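Local coordinates for orotate phosphoribosyltransferase (Aeropyrum pernix, PDB 2YZK) that catalyses the magnesium-dependent transfer of a ribosyl phosphate group from 5-phosphoribose 1-diphosphate to orotate, giving orotidine 5'-phosphate in pyrimidine biosynthesis, at the interface of chains A and B. Sequence-based numbering; all coordinates share one arbitrary frame. Chains: chain A/B, Orotate phosphoribosyltransferase.

The interface of chains A and B. Residues chain A 67, 70-71, 74, 84, 86; chain B 35, 67-68, 70-71.
A:Leu70 and B:Leu70 each meet the proline ring of the partner chain, a reciprocal pair of contacts at the subunit interface of the homodimer. Methyl CD2 of A:Leu70 lies 3.8 Å from CG of B:Pro71, and in the twin contact CD2 of B:Leu70 comes to 3.7 Å from CG of A:Pro71. Both leucines hold CG anti to the backbone N (chi1 -168°), which carries the branched tip from the start of its helix to the opposing pyrrolidine. In each pair it is the outer ring carbon CG of the proline that meets the leucine fork. The side chain of A:Thr67 crosses that of B:Leu70 at about a right angle and touches its CD2 through methyl CG2, and CB of A:Ala74 and CD2 of A:Leu84 extend the apolar packing along B:Pro71. The same methyl CD2 of A:Leu70 also sits 4.0 Å above the centre of the A:Tyr86 ring, within its own chain; an alanine in place of A:Leu70 would probably open a gap beneath B:Pro71 and leave this ring face without its methyl cover. The edge of that ring, at CE2, faces CD1 of B:Leu35, a looser contact of 4.0 Å. At the phenol tip the packing gives way to water. The phenol OH of A:Tyr86 does not bond B:Thr67 directly, its OG1 being 4.1 Å away; one water, lying in the ring plane, links these hydroxyls, and a second joins the phenol to the carbonyl O of B:Gly68. At the opposite end, the backbone N of A:Leu84 donates to O of B:Leu35 at 2.8 Å, approaching tilted 32° from the carbonyl plane. The site brings the N-terminal starts of the two helices 70-80, each following the loop that holds Thr67, against one another near the dimer two-fold, flanked by strand 84-87 of chain A and the 3-10 helix 31-36 of chain B.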
ATOM      1  N   THR A  67       1.329   3.728  -5.994  1.00 17.18           N
ATOM      2  CA  THR A  67       0.458   2.793  -5.323  1.00 14.59           C
ATOM      3  C   THR A  67       1.051   1.395  -5.341  1.00 13.76           C
ATOM      4  O   THR A  67       1.046   0.726  -4.323  1.00 16.29           O
ATOM      5  CB  THR A  67      -0.962   2.773  -5.918  1.00 16.01           C
ATOM      6  OG1 THR A  67      -1.480   4.109  -5.995  1.00 17.23           O
ATOM      7  CG2 THR A  67      -1.868   1.973  -5.020  1.00 16.24           C
ATOM      8  N   LEU A  70       3.567   0.555  -2.954  1.00  8.53           N
ATOM      9  CA  LEU A  70       3.133   0.660  -1.564  1.00  9.90           C
ATOM     10  C   LEU A  70       3.004  -0.656  -0.792  1.00  8.90           C
ATOM     11  O   LEU A  70       3.508  -0.765   0.321  1.00  9.44           O
ATOM     12  CB  LEU A  70       1.828   1.464  -1.477  1.00 10.31           C
ATOM     13  CG  LEU A  70       1.392   1.909  -0.078  1.00 10.43           C
ATOM     14  CD1 LEU A  70       2.560   2.510   0.695  1.00 13.00           C
ATOM     15  CD2 LEU A  70       0.258   2.909  -0.208  1.00 10.10           C
ATOM     16  N   PRO A  71       2.335  -1.673  -1.361  1.00  8.61           N
ATOM     17  CA  PRO A  71       2.231  -2.923  -0.598  1.00  7.97           C
ATOM     18  C   PRO A  71       3.608  -3.507  -0.310  1.00  8.43           C
ATOM     19  O   PRO A  71       3.868  -4.019   0.784  1.00  9.49           O
ATOM     20  CB  PRO A  71       1.415  -3.823  -1.517  1.00  8.16           C
ATOM     21  CG  PRO A  71       0.558  -2.842  -2.270  1.00  8.54           C
ATOM     22  CD  PRO A  71       1.540  -1.748  -2.597  1.00  7.89           C
ATOM     23  N   ALA A  74       5.358  -1.480   2.426  1.00  8.88           N
ATOM     24  CA  ALA A  74       4.736  -1.761   3.717  1.00 11.71           C
ATOM     25  C   ALA A  74       5.165  -3.123   4.255  1.00 12.37           C
ATOM     26  O   ALA A  74       5.457  -3.261   5.439  1.00 10.89           O
ATOM     27  CB  ALA A  74       3.210  -1.699   3.595  1.00  8.94           C
ATOM     28  N   LEU A  84       7.566   3.334   8.018  1.00 10.06           N
ATOM     29  CA  LEU A  84       7.140   3.337   6.630  1.00  9.68           C
ATOM     30  C   LEU A  84       6.684   4.735   6.247  1.00  9.46           C
ATOM     31  O   LEU A  84       6.166   5.487   7.071  1.00  9.87           O
ATOM     32  CB  LEU A  84       5.975   2.359   6.406  1.00  8.97           C
ATOM     33  CG  LEU A  84       5.283   2.477   5.041  1.00  9.30           C
ATOM     34  CD1 LEU A  84       6.213   1.960   3.933  1.00  9.03           C
ATOM     35  CD2 LEU A  84       3.973   1.683   5.058  1.00  9.18           C
ATOM     36  N   TYR A  86       5.482   7.044   2.363  1.00  9.10           N
ATOM     37  CA  TYR A  86       5.201   6.887   0.944  1.00  9.09           C
ATOM     38  C   TYR A  86       4.804   8.189   0.301  1.00  8.44           C
ATOM     39  O   TYR A  86       4.335   9.121   0.965  1.00  7.91           O
ATOM     40  CB  TYR A  86       4.135   5.805   0.697  1.00 11.40           C
ATOM     41  CG  TYR A  86       2.754   6.067   1.260  1.00 12.25           C
ATOM     42  CD1 TYR A  86       1.781   6.717   0.501  1.00 13.71           C
ATOM     43  CD2 TYR A  86       2.394   5.585   2.519  1.00 13.61           C
ATOM     44  CE1 TYR A  86       0.478   6.868   0.979  1.00 14.81           C
ATOM     45  CE2 TYR A  86       1.097   5.734   3.006  1.00 15.30           C
ATOM     46  CZ  TYR A  86       0.144   6.372   2.229  1.00 15.84           C
ATOM     47  OH  TYR A  86      -1.147   6.487   2.691  1.00 19.57           O
TER
ATOM     48  N   LEU B  35       2.086   4.988  10.569  1.00 10.13           N
ATOM     49  CA  LEU B  35       2.994   4.173   9.769  1.00  8.13           C
ATOM     50  C   LEU B  35       4.460   4.570   9.891  1.00  9.17           C
ATOM     51  O   LEU B  35       5.343   3.749   9.661  1.00  9.06           O
ATOM     52  CB  LEU B  35       2.561   4.207   8.293  1.00  8.74           C
ATOM     53  CG  LEU B  35       1.156   3.640   8.046  1.00  6.81           C
ATOM     54  CD1 LEU B  35       0.710   3.976   6.628  1.00  8.00           C
ATOM     55  CD2 LEU B  35       1.147   2.123   8.283  1.00  8.42           C
ATOM     56  N   THR B  67      -5.822   4.250  -1.040  1.00 20.75           N
ATOM     57  CA  THR B  67      -4.420   3.958  -0.738  1.00 21.86           C
ATOM     58  C   THR B  67      -4.114   3.876   0.754  1.00 22.03           C
ATOM     59  O   THR B  67      -3.184   3.188   1.149  1.00 22.21           O
ATOM     60  CB  THR B  67      -3.451   4.966  -1.401  1.00 23.36           C
ATOM     61  OG1 THR B  67      -3.480   6.207  -0.693  1.00 26.73           O
ATOM     62  CG2 THR B  67      -3.846   5.198  -2.854  1.00 21.95           C
ATOM     63  N   GLY B  68      -5.135   4.599   1.267  1.00 21.85           N
ATOM     64  CA  GLY B  68      -5.212   4.709   2.718  1.00 20.50           C
ATOM     65  C   GLY B  68      -5.176   3.419   3.518  1.00 20.08           C
ATOM     66  O   GLY B  68      -4.386   3.274   4.457  1.00 20.29           O
ATOM     67  N   LEU B  70      -4.341   0.572   2.290  1.00 14.68           N
ATOM     68  CA  LEU B  70      -3.453  -0.380   1.656  1.00 12.76           C
ATOM     69  C   LEU B  70      -2.286  -0.851   2.511  1.00 10.38           C
ATOM     70  O   LEU B  70      -2.020  -2.050   2.570  1.00  9.66           O
ATOM     71  CB  LEU B  70      -2.959   0.164   0.309  1.00 12.80           C
ATOM     72  CG  LEU B  70      -2.248  -0.860  -0.595  1.00 13.13           C
ATOM     73  CD1 LEU B  70      -3.023  -2.175  -0.648  1.00 14.67           C
ATOM     74  CD2 LEU B  70      -2.103  -0.272  -1.989  1.00 14.07           C
ATOM     75  N   PRO B  71      -1.567   0.068   3.182  1.00  9.81           N
ATOM     76  CA  PRO B  71      -0.449  -0.411   4.002  1.00  8.84           C
ATOM     77  C   PRO B  71      -0.925  -1.343   5.121  1.00  8.89           C
ATOM     78  O   PRO B  71      -0.288  -2.357   5.420  1.00  8.09           O
ATOM     79  CB  PRO B  71       0.149   0.878   4.554  1.00  9.90           C
ATOM     80  CG  PRO B  71      -0.148   1.879   3.472  1.00 10.48           C
ATOM     81  CD  PRO B  71      -1.576   1.539   3.114  1.00  8.91           C
TER
HETATM   82  O   HOH W   1      -2.255   4.636   4.555  1.00 23.98           O
HETATM   83  O   HOH W   2      -2.977   7.576   1.280  1.00 28.10           O